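Local coordinates for Co-type Nitrile Hydratase beta subunit (Pseudomonas putida, PDB 3QYH), which probably pairs with a partner subunit to form the cobalt-dependent enzyme that hydrates nitriles to the corresponding amides, at residues B[149-154]-B[209-214]; B[162-167]-B[184-189]; B[53-58]-B[70-75]. All blocks are in the same frame, centred on the assembly; numbering follows the deposited sequence.

Contact 1 of 3, residues B[149-154]-B[209-214]; sequences RMPRYT and VDLWDD
The carbonyl oxygen of Pro-151 is gripped twice by Thr-154, and both residues pack on Val-209. OG1 of Thr-154 donates to O of Pro-151 over 2.8 Å, in the carbonyl plane, and the backbone N of Thr-154 reaches the same O at 3.0 Å. This double hold closes the 3-10 turn 152-154 and spends the hydroxyl inside the loop. The methyl CG2 of Thr-154 meets CG2 of Val-209 tip to tip at 3.9 Å, and the same Thr-154 methyl lies over one face of the Tyr-153 ring, toward the rim. Tyr-153 also comes in tip first, its OH 3.5 Å from CG2 of Val-209; that hydroxyl is hydrogen-bonded to an acidic side chain of the partner subunit. CD of Pro-151 slides past the other branch, 4.1 Å from CG1 of Val-209. CD2 of Leu-211 rests on Met-150, 4.0 Å from its CA. The stem of Arg-149 lies beside the indole, CB 3.5 Å from CZ3 of Trp-212. Bends at chi2 (-62°) and chi3 (-74°) carry NE away from the ring, and the guanidinium plane stands 83° from the indole. NE bonds to the backbone and NH2 to a modified side chain of the partner subunit; the Arg-149 side chain comes within about 5 Å of the cobalt ion. No hydrogen bond joins the two segments. Strand 206-212 lies at one edge of this chain's sheet, between strand 183-191 and a parallel strand of the partner subunit, and the loop 149-154 packs over it together with Val-139 of strand 136-139.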
loop_
_atom_site.group_PDB
_atom_site.type_symbol
_atom_site.label_atom_id
_atom_site.label_comp_id
_atom_site.label_asym_id
_atom_site.label_seq_id
_atom_site.Cartn_x
_atom_site.Cartn_y
_atom_site.Cartn_z
ATOM N N ARG B 149 -13.673 0.578 2.854
ATOM C CA ARG B 149 -12.395 1.288 2.984
ATOM C C ARG B 149 -12.482 2.559 3.824
ATOM O O ARG B 149 -11.565 3.384 3.772
ATOM C CB ARG B 149 -11.796 1.630 1.597
ATOM C CG ARG B 149 -11.546 0.410 0.710
ATOM C CD ARG B 149 -10.512 -0.546 1.352
ATOM N NE ARG B 149 -9.170 0.005 1.261
ATOM C CZ ARG B 149 -8.082 -0.561 1.766
ATOM N NH1 ARG B 149 -8.147 -1.715 2.434
ATOM N NH2 ARG B 149 -6.919 0.036 1.589
ATOM N N MET B 150 -13.563 2.721 4.588
ATOM C CA MET B 150 -13.655 3.821 5.541
ATOM C C MET B 150 -13.178 3.348 6.889
ATOM O O MET B 150 -13.873 2.565 7.554
ATOM C CB MET B 150 -15.098 4.399 5.656
ATOM C CG MET B 150 -16.228 3.401 5.811
ATOM S SD MET B 150 -17.667 4.185 6.650
ATOM C CE MET B 150 -18.228 5.323 5.386
ATOM N N PRO B 151 -11.981 3.788 7.298
ATOM C CA PRO B 151 -11.466 3.264 8.567
ATOM C C PRO B 151 -12.382 3.649 9.723
ATOM O O PRO B 151 -13.025 4.705 9.687
ATOM C CB PRO B 151 -10.115 3.953 8.726
ATOM C CG PRO B 151 -9.701 4.345 7.287
ATOM C CD PRO B 151 -11.036 4.710 6.635
ATOM N N ARG B 152 -12.432 2.795 10.739
ATOM C CA ARG B 152 -13.267 3.058 11.900
ATOM C C ARG B 152 -12.952 4.422 12.498
ATOM O O ARG B 152 -13.863 5.137 12.907
ATOM C CB ARG B 152 -13.060 1.978 12.957
ATOM C CG ARG B 152 -14.357 1.379 13.435
ATOM C CD ARG B 152 -14.182 0.112 14.299
ATOM N NE ARG B 152 -15.246 0.063 15.304
ATOM C CZ ARG B 152 -15.319 -0.819 16.303
ATOM N NH1 ARG B 152 -16.334 -0.771 17.170
ATOM N NH2 ARG B 152 -14.381 -1.748 16.440
ATOM N N TYR B 153 -11.668 4.793 12.531
ATOM C CA TYR B 153 -11.270 6.046 13.182
ATOM C C TYR B 153 -11.819 7.317 12.511
ATOM O O TYR B 153 -11.766 8.397 13.099
ATOM C CB TYR B 153 -9.738 6.133 13.376
ATOM C CG TYR B 153 -8.933 6.443 12.115
ATOM C CD1 TYR B 153 -8.328 5.414 11.376
ATOM C CD2 TYR B 153 -8.767 7.759 11.673
ATOM C CE1 TYR B 153 -7.589 5.694 10.206
ATOM C CE2 TYR B 153 -8.021 8.049 10.531
ATOM C CZ TYR B 153 -7.442 7.017 9.798
ATOM O OH TYR B 153 -6.711 7.327 8.667
ATOM N N THR B 154 -12.339 7.190 11.290
ATOM C CA THR B 154 -12.887 8.344 10.574
ATOM C C THR B 154 -14.412 8.480 10.704
ATOM O O THR B 154 -14.976 9.530 10.385
ATOM C CB THR B 154 -12.565 8.298 9.046
ATOM O OG1 THR B 154 -13.284 7.232 8.435
ATOM C CG2 THR B 154 -11.060 8.147 8.772
ATOM N N VAL B 209 -7.325 11.214 4.340
ATOM C CA VAL B 209 -7.836 9.874 4.062
ATOM C C VAL B 209 -8.586 9.879 2.738
ATOM O O VAL B 209 -9.334 10.817 2.449
ATOM C CB VAL B 209 -8.802 9.404 5.197
ATOM C CG1 VAL B 209 -9.156 7.923 5.038
ATOM C CG2 VAL B 209 -8.192 9.664 6.589
ATOM N N ASP B 210 -8.435 8.822 1.941
ATOM C CA ASP B 210 -9.154 8.763 0.679
ATOM C C ASP B 210 -10.482 8.020 0.793
ATOM O O ASP B 210 -10.527 6.843 1.168
ATOM C CB ASP B 210 -8.269 8.174 -0.431
ATOM C CG ASP B 210 -7.036 9.023 -0.697
ATOM O OD1 ASP B 210 -6.088 8.519 -1.344
ATOM O OD2 ASP B 210 -7.015 10.197 -0.246
ATOM N N LEU B 211 -11.563 8.713 0.454
ATOM C CA LEU B 211 -12.893 8.229 0.783
ATOM C C LEU B 211 -13.811 8.349 -0.422
ATOM O O LEU B 211 -13.730 9.324 -1.173
ATOM C CB LEU B 211 -13.450 9.025 1.960
ATOM C CG LEU B 211 -12.692 8.782 3.269
ATOM C CD1 LEU B 211 -13.056 9.825 4.300
ATOM C CD2 LEU B 211 -12.944 7.353 3.830
ATOM N N TRP B 212 -14.669 7.352 -0.606
ATOM C CA TRP B 212 -15.585 7.326 -1.728
ATOM C C TRP B 212 -16.783 8.239 -1.481
ATOM O O TRP B 212 -17.172 8.475 -0.338
ATOM C CB TRP B 212 -16.045 5.900 -2.001
ATOM C CG TRP B 212 -15.060 5.066 -2.824
ATOM C CD1 TRP B 212 -15.195 4.691 -4.137
ATOM C CD2 TRP B 212 -13.812 4.521 -2.380
ATOM N NE1 TRP B 212 -14.106 3.946 -4.528
ATOM C CE2 TRP B 212 -13.247 3.824 -3.465
ATOM C CE3 TRP B 212 -13.121 4.544 -1.167
ATOM C CZ2 TRP B 212 -12.023 3.165 -3.372
ATOM C CZ3 TRP B 212 -11.909 3.880 -1.082
ATOM C CH2 TRP B 212 -11.382 3.193 -2.169
ATOM N N ASP B 213 -17.355 8.757 -2.560
ATOM C CA ASP B 213 -18.422 9.758 -2.500
ATOM C C ASP B 213 -19.555 9.339 -1.561
ATOM O O ASP B 213 -19.943 10.106 -0.675
ATOM C CB ASP B 213 -18.974 10.029 -3.911
ATOM C CG ASP B 213 -19.920 11.209 -3.952
ATOM O OD1 ASP B 213 -20.997 11.103 -3.352
ATOM O OD2 ASP B 213 -19.586 12.239 -4.592
ATOM N N ASP B 214 -20.085 8.131 -1.732
ATOM C CA ASP B 214 -21.200 7.734 -0.875
ATOM C C ASP B 214 -20.806 7.287 0.539
ATOM O O ASP B 214 -21.647 6.789 1.271
ATOM C CB ASP B 214 -22.145 6.727 -1.558
ATOM C CG ASP B 214 -21.525 5.357 -1.746
ATOM O OD1 ASP B 214 -20.390 5.119 -1.273
ATOM O OD2 ASP B 214 -22.176 4.506 -2.381
#

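Contact 2 of 3, residues B[162-167]-B[184-189]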
loop_
_atom_site.group_PDB
_atom_site.type_symbol
_atom_site.label_atom_id
_atom_site.label_comp_id
_atom_site.label_asym_id
_atom_site.label_seq_id
_atom_site.Cartn_x
_atom_site.Cartn_y
_atom_site.Cartn_z
ATOM N N VAL B 162 -10.140 18.000 0.035
ATOM C CA VAL B 162 -8.983 18.752 -0.465
ATOM C C VAL B 162 -8.556 18.327 -1.885
ATOM O O VAL B 162 -7.866 19.081 -2.574
ATOM C CB VAL B 162 -7.768 18.691 0.485
ATOM C CG1 VAL B 162 -8.041 19.480 1.767
ATOM C CG2 VAL B 162 -7.379 17.230 0.819
ATOM N N ILE B 163 -8.969 17.137 -2.316
ATOM C CA ILE B 163 -8.733 16.694 -3.691
ATOM C C ILE B 163 -9.895 15.854 -4.178
ATOM O O ILE B 163 -10.370 14.967 -3.459
ATOM C CB ILE B 163 -7.475 15.787 -3.824
ATOM C CG1 ILE B 163 -6.244 16.432 -3.205
ATOM C CG2 ILE B 163 -7.237 15.400 -5.297
ATOM C CD1 ILE B 163 -5.023 15.516 -3.165
ATOM N N ASP B 164 -10.340 16.101 -5.406
ATOM C CA ASP B 164 -11.252 15.171 -6.067
ATOM C C ASP B 164 -10.411 14.403 -7.088
ATOM O O ASP B 164 -9.924 14.989 -8.045
ATOM C CB ASP B 164 -12.391 15.940 -6.757
ATOM C CG ASP B 164 -13.301 15.054 -7.572
ATOM O OD1 ASP B 164 -13.023 13.838 -7.728
ATOM O OD2 ASP B 164 -14.322 15.586 -8.061
ATOM N N HIS B 165 -10.230 13.102 -6.886
ATOM C CA HIS B 165 -9.365 12.307 -7.767
ATOM C C HIS B 165 -10.052 11.798 -9.023
ATOM O O HIS B 165 -9.409 11.189 -9.883
ATOM C CB HIS B 165 -8.761 11.124 -6.996
ATOM C CG HIS B 165 -7.845 11.539 -5.897
ATOM N ND1 HIS B 165 -6.543 11.940 -6.123
ATOM C CD2 HIS B 165 -8.037 11.626 -4.557
ATOM C CE1 HIS B 165 -5.976 12.260 -4.976
ATOM N NE2 HIS B 165 -6.861 12.075 -4.009
ATOM N N GLY B 166 -11.357 12.022 -9.142
ATOM C CA GLY B 166 -12.108 11.470 -10.255
ATOM C C GLY B 166 -12.749 10.144 -9.898
ATOM O O GLY B 166 -12.864 9.795 -8.719
ATOM N N VAL B 167 -13.138 9.392 -10.911
ATOM C CA VAL B 167 -13.986 8.231 -10.745
ATOM C C VAL B 167 -13.207 6.924 -10.613
ATOM O O VAL B 167 -12.307 6.655 -11.402
ATOM C CB VAL B 167 -14.975 8.111 -11.928
ATOM C CG1 VAL B 167 -15.778 6.813 -11.840
ATOM C CG2 VAL B 167 -15.908 9.315 -11.956
ATOM N N HIS B 184 -16.853 8.945 -7.471
ATOM C CA HIS B 184 -15.708 9.753 -7.125
ATOM C C HIS B 184 -15.035 9.342 -5.818
ATOM O O HIS B 184 -15.691 8.872 -4.867
ATOM C CB HIS B 184 -16.094 11.232 -7.082
ATOM C CG HIS B 184 -16.242 11.847 -8.439
ATOM N ND1 HIS B 184 -15.297 12.689 -8.980
ATOM C CD2 HIS B 184 -17.204 11.698 -9.380
ATOM C CE1 HIS B 184 -15.691 13.068 -10.186
ATOM N NE2 HIS B 184 -16.838 12.475 -10.455
ATOM N N VAL B 185 -13.720 9.533 -5.790
ATOM C CA VAL B 185 -12.918 9.351 -4.586
ATOM C C VAL B 185 -12.274 10.686 -4.268
ATOM O O VAL B 185 -11.738 11.359 -5.165
ATOM C CB VAL B 185 -11.820 8.283 -4.810
ATOM C CG1 VAL B 185 -10.830 8.277 -3.652
ATOM C CG2 VAL B 185 -12.453 6.906 -5.004
ATOM N N TYR B 186 -12.339 11.095 -3.009
ATOM C CA TYR B 186 -11.774 12.375 -2.598
ATOM C C TYR B 186 -10.722 12.124 -1.536
ATOM O O TYR B 186 -10.866 11.207 -0.723
ATOM C CB TYR B 186 -12.855 13.269 -1.977
ATOM C CG TYR B 186 -14.135 13.422 -2.786
ATOM C CD1 TYR B 186 -15.197 12.532 -2.637
ATOM C CD2 TYR B 186 -14.291 14.483 -3.683
ATOM C CE1 TYR B 186 -16.360 12.677 -3.375
ATOM C CE2 TYR B 186 -15.454 14.639 -4.415
ATOM C CZ TYR B 186 -16.481 13.747 -4.260
ATOM O OH TYR B 186 -17.640 13.881 -4.979
ATOM N N THR B 187 -9.674 12.936 -1.509
ATOM C CA THR B 187 -8.887 13.037 -0.279
ATOM C C THR B 187 -9.568 14.018 0.673
ATOM O O THR B 187 -9.884 15.154 0.289
ATOM C CB THR B 187 -7.442 13.500 -0.510
ATOM O OG1 THR B 187 -6.771 12.556 -1.346
ATOM C CG2 THR B 187 -6.686 13.576 0.836
ATOM N N VAL B 188 -9.804 13.573 1.905
ATOM C CA VAL B 188 -10.469 14.400 2.898
ATOM C C VAL B 188 -9.506 14.661 4.034
ATOM O O VAL B 188 -8.875 13.731 4.519
ATOM C CB VAL B 188 -11.711 13.713 3.452
ATOM C CG1 VAL B 188 -12.341 14.566 4.567
ATOM C CG2 VAL B 188 -12.714 13.426 2.338
ATOM N N SER B 189 -9.393 15.922 4.463
ATOM C CA SER B 189 -8.434 16.297 5.498
ATOM C C SER B 189 -9.151 16.476 6.852
ATOM O O SER B 189 -10.158 17.169 6.946
ATOM C CB SER B 189 -7.699 17.587 5.105
ATOM O OG SER B 189 -6.820 18.014 6.111
#
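Strands 162-167 and 184-189 run antiparallel, their segment axes approaching to 4.6 Å at 164°, but a classic bulge puts both Val-162 and Ile-163 against Thr-187, and the register slips by one more residue between Asp-164 and Val-167. O of Thr-187 takes a bond from N of Val-162 at 2.9 Å and a weak one from N of Ile-163. At the second irregularity N of Val-185 donates to O of Gly-166, a residue whose backbone angles would jam a CB against the preceding carbonyl. The carboxylate of Asp-164 bonds across this bend. Its OD1 receives ND1 of His-184 at 2.8 Å on the syn lone pair, in the imidazole plane, and on the anti side N of Gly-166 at 2.8 Å, 35° out of the carboxylate plane, which makes an Asx turn. CG2 of Val-167 covers one face of the same imidazole, 3.9 Å from its centroid, as a CH-pi contact. With an alanine in place of Asp-164, ND1 of His-184 and N of Gly-166 would probably be left without their shared acceptor and the imidazole freer to turn. The ring of His-165 has CG2 of Ile-163 over one face, and its NE2 donates in the ring plane to OG1 of Thr-187 over 2.7 Å. That hydroxyl is also bound to Asp-210 of strand 206-212. Each imidazole is thus held at a defined nitrogen, and the Asp-164 carboxylate would be expected to make His-184 more basic.

Contact 3 of 3, residues B[53-58]-B[70-75]; sequences HSIERM and ELWLHV
In Met-58 CG sits between the backbone N and the carbonyl carbon (chi1 71°), and in His-74 CG is anti to the backbone N (chi1 166°). From there the near-extended chi2 of Met-58 (-164°) carries SD over the imidazole, the bend at chi3 turns CE toward Leu-71, and the Met-58 and His-74 side chains slide past each other in opposite directions. CB of Met-58 stands 3.7 Å from the centroid of the His-74 ring, over its face, as a CH-pi contact. SD lies over the face too, 4.4 Å from the same centroid, a Met-aromatic contact. SD and CE both touch CD2 of Leu-71, with SD at 3.7 Å; Met-58 and Leu-71 cross at about a right angle.

The rest of the interface is mostly apolar. Val-75 wedges its two methyls against Ser-54 and Ile-55: CG2 is pressed to 3.2 Å from CG1 of Ile-55, tighter than usual, and both methyls also touch OG of Ser-54. CD1 of Ile-55 reaches on to the indole, 4.1 Å from CD1 of Trp-72, whose ring also packs on helix 28-43. Tyr-63 of helix 60-65 touches Ile-55, Met-58 and Leu-71, so that intervening helix shares the same core.

No direct hydrogen bond joins the segments; one water bridges them. It donates to O of Ser-54 at 2.6 Å, a carbonyl that also accepts from N of Arg-57, and it sits in the imidazole plane 2.7 Å from NE2 of His-74. The water would help hold the orientation of a ring covered by Met-58. NH1 of Arg-57 lies 6.8 Å from NE2 of His-74 and the guanidinium is salt-bridged to Glu-82, so any effect on the charge of the imidazole is probably small.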
loop_
_atom_site.group_PDB
_atom_site.type_symbol
_atom_site.label_atom_id
_atom_site.label_comp_id
_atom_site.label_asym_id
_atom_site.label_seq_id
_atom_site.Cartn_x
_atom_site.Cartn_y
_atom_site.Cartn_z
ATOM N N HIS B 53 -10.198 -8.556 1.266
ATOM C CA HIS B 53 -11.221 -8.937 2.231
ATOM C C HIS B 53 -11.014 -10.357 2.763
ATOM O O HIS B 53 -11.460 -10.693 3.857
ATOM C CB HIS B 53 -12.628 -8.783 1.629
ATOM C CG HIS B 53 -13.725 -8.972 2.632
ATOM N ND1 HIS B 53 -13.761 -8.291 3.834
ATOM C CD2 HIS B 53 -14.826 -9.764 2.612
ATOM C CE1 HIS B 53 -14.832 -8.664 4.512
ATOM N NE2 HIS B 53 -15.498 -9.547 3.790
ATOM N N SER B 54 -10.360 -11.195 1.972
ATOM C CA SER B 54 -9.984 -12.524 2.421
ATOM C C SER B 54 -9.019 -12.441 3.596
ATOM O O SER B 54 -9.164 -13.166 4.573
ATOM C CB SER B 54 -9.368 -13.333 1.265
ATOM O OG SER B 54 -8.901 -14.577 1.742
ATOM N N ILE B 55 -8.047 -11.535 3.508
ATOM C CA ILE B 55 -7.108 -11.306 4.611
ATOM C C ILE B 55 -7.858 -10.775 5.829
ATOM O O ILE B 55 -7.611 -11.218 6.960
ATOM C CB ILE B 55 -6.003 -10.321 4.197
ATOM C CG1 ILE B 55 -5.048 -10.994 3.204
ATOM C CG2 ILE B 55 -5.207 -9.825 5.419
ATOM C CD1 ILE B 55 -4.030 -10.020 2.568
ATOM N N GLU B 56 -8.789 -9.847 5.591
ATOM C CA GLU B 56 -9.594 -9.245 6.665
ATOM C C GLU B 56 -10.376 -10.301 7.463
ATOM O O GLU B 56 -10.659 -10.128 8.661
ATOM C CB GLU B 56 -10.553 -8.197 6.075
ATOM C CG GLU B 56 -9.800 -6.948 5.572
ATOM C CD GLU B 56 -10.654 -6.007 4.730
ATOM O OE1 GLU B 56 -11.874 -6.241 4.592
ATOM O OE2 GLU B 56 -10.083 -5.020 4.200
ATOM N N ARG B 57 -10.711 -11.395 6.792
ATOM C CA ARG B 57 -11.545 -12.437 7.374
ATOM C C ARG B 57 -10.767 -13.549 8.068
ATOM O O ARG B 57 -11.360 -14.506 8.558
ATOM C CB ARG B 57 -12.456 -13.038 6.294
ATOM C CG ARG B 57 -13.549 -12.067 5.850
ATOM C CD ARG B 57 -14.516 -12.725 4.843
ATOM N NE ARG B 57 -13.915 -12.977 3.522
ATOM C CZ ARG B 57 -13.740 -14.189 2.989
ATOM N NH1 ARG B 57 -14.101 -15.306 3.656
ATOM N NH2 ARG B 57 -13.222 -14.296 1.777
ATOM N N MET B 58 -9.446 -13.457 8.108
ATOM C CA MET B 58 -8.707 -14.503 8.796
ATOM C C MET B 58 -8.826 -14.335 10.319
ATOM O O MET B 58 -9.231 -13.283 10.802
ATOM C CB MET B 58 -7.264 -14.616 8.272
ATOM C CG MET B 58 -6.322 -13.514 8.620
ATOM S SD MET B 58 -4.858 -13.604 7.540
ATOM C CE MET B 58 -3.930 -14.948 8.277
ATOM N N GLU B 70 2.621 -14.707 5.103
ATOM C CA GLU B 70 1.702 -15.718 5.609
ATOM C C GLU B 70 0.260 -15.296 5.377
ATOM O O GLU B 70 -0.604 -16.144 5.165
ATOM C CB GLU B 70 1.925 -15.988 7.092
ATOM C CG GLU B 70 3.178 -16.735 7.383
ATOM C CD GLU B 70 3.392 -16.890 8.875
ATOM O OE1 GLU B 70 2.641 -17.663 9.497
ATOM O OE2 GLU B 70 4.294 -16.217 9.415
ATOM N N LEU B 71 -0.012 -13.991 5.425
ATOM C CA LEU B 71 -1.367 -13.510 5.132
ATOM C C LEU B 71 -1.738 -13.826 3.676
ATOM O O LEU B 71 -2.851 -14.260 3.385
ATOM C CB LEU B 71 -1.486 -12.001 5.363
ATOM C CG LEU B 71 -0.866 -11.493 6.676
ATOM C CD1 LEU B 71 -1.048 -9.982 6.757
ATOM C CD2 LEU B 71 -1.477 -12.190 7.870
ATOM N N TRP B 72 -0.806 -13.609 2.761
ATOM C CA TRP B 72 -1.062 -13.914 1.360
ATOM C C TRP B 72 -1.264 -15.412 1.160
ATOM O O TRP B 72 -2.166 -15.833 0.423
ATOM C CB TRP B 72 0.102 -13.446 0.488
ATOM C CG TRP B 72 0.188 -11.955 0.313
ATOM C CD1 TRP B 72 -0.334 -11.002 1.134
ATOM C CD2 TRP B 72 0.843 -11.256 -0.754
ATOM N NE1 TRP B 72 -0.042 -9.744 0.645
ATOM C CE2 TRP B 72 0.675 -9.871 -0.510
ATOM C CE3 TRP B 72 1.554 -11.664 -1.894
ATOM C CZ2 TRP B 72 1.199 -8.887 -1.362
ATOM C CZ3 TRP B 72 2.076 -10.690 -2.737
ATOM C CH2 TRP B 72 1.898 -9.324 -2.471
ATOM N N LEU B 73 -0.410 -16.210 1.789
ATOM C CA LEU B 73 -0.514 -17.667 1.687
ATOM C C LEU B 73 -1.908 -18.120 2.125
ATOM O O LEU B 73 -2.517 -18.993 1.503
ATOM C CB LEU B 73 0.573 -18.358 2.523
ATOM C CG LEU B 73 0.430 -19.879 2.654
ATOM C CD1 LEU B 73 0.458 -20.568 1.288
ATOM C CD2 LEU B 73 1.500 -20.434 3.547
ATOM N N HIS B 74 -2.413 -17.504 3.191
ATOM C CA HIS B 74 -3.758 -17.807 3.690
ATOM C C HIS B 74 -4.796 -17.539 2.623
ATOM O O HIS B 74 -5.689 -18.368 2.410
ATOM C CB HIS B 74 -4.110 -17.001 4.963
ATOM C CG HIS B 74 -5.572 -17.023 5.300
ATOM N ND1 HIS B 74 -6.113 -17.917 6.202
ATOM C CD2 HIS B 74 -6.611 -16.295 4.818
ATOM C CE1 HIS B 74 -7.418 -17.720 6.276
ATOM N NE2 HIS B 74 -7.745 -16.742 5.448
ATOM N N VAL B 75 -4.684 -16.400 1.940
ATOM C CA VAL B 75 -5.653 -16.070 0.902
ATOM C C VAL B 75 -5.630 -17.135 -0.190
ATOM O O VAL B 75 -6.679 -17.607 -0.622
ATOM C CB VAL B 75 -5.382 -14.687 0.260
ATOM C CG1 VAL B 75 -6.375 -14.408 -0.846
ATOM C CG2 VAL B 75 -5.443 -13.600 1.313
HETATM O O HOH W 1 -10.160 -15.579 4.886
#

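Contact 3 comes first along the chain, in the helical N-terminal half, where helices 48-56 and 68-82 pack. The other two belong to the SH3-like C-terminal half, with contact 2 nested inside the loop that contact 1 closes. Their centres lie 11 Å apart in one antiparallel sheet, where strands 206-212 and 183-191 are neighbours; Tyr-186 to Asp-213 is a probable hydrogen bond between them. Contact 3 sits across the chain's centre, its centre about 21 Å and about 28 Å from those of contacts 1 and 2, yet NH1 of Arg-149 packs 4.2 Å from OE2 of Glu-56. The cobalt ion is about 5 Å from the Arg-149 side chain and about 9 Å from that of Trp-72, so both halves approach the metal site.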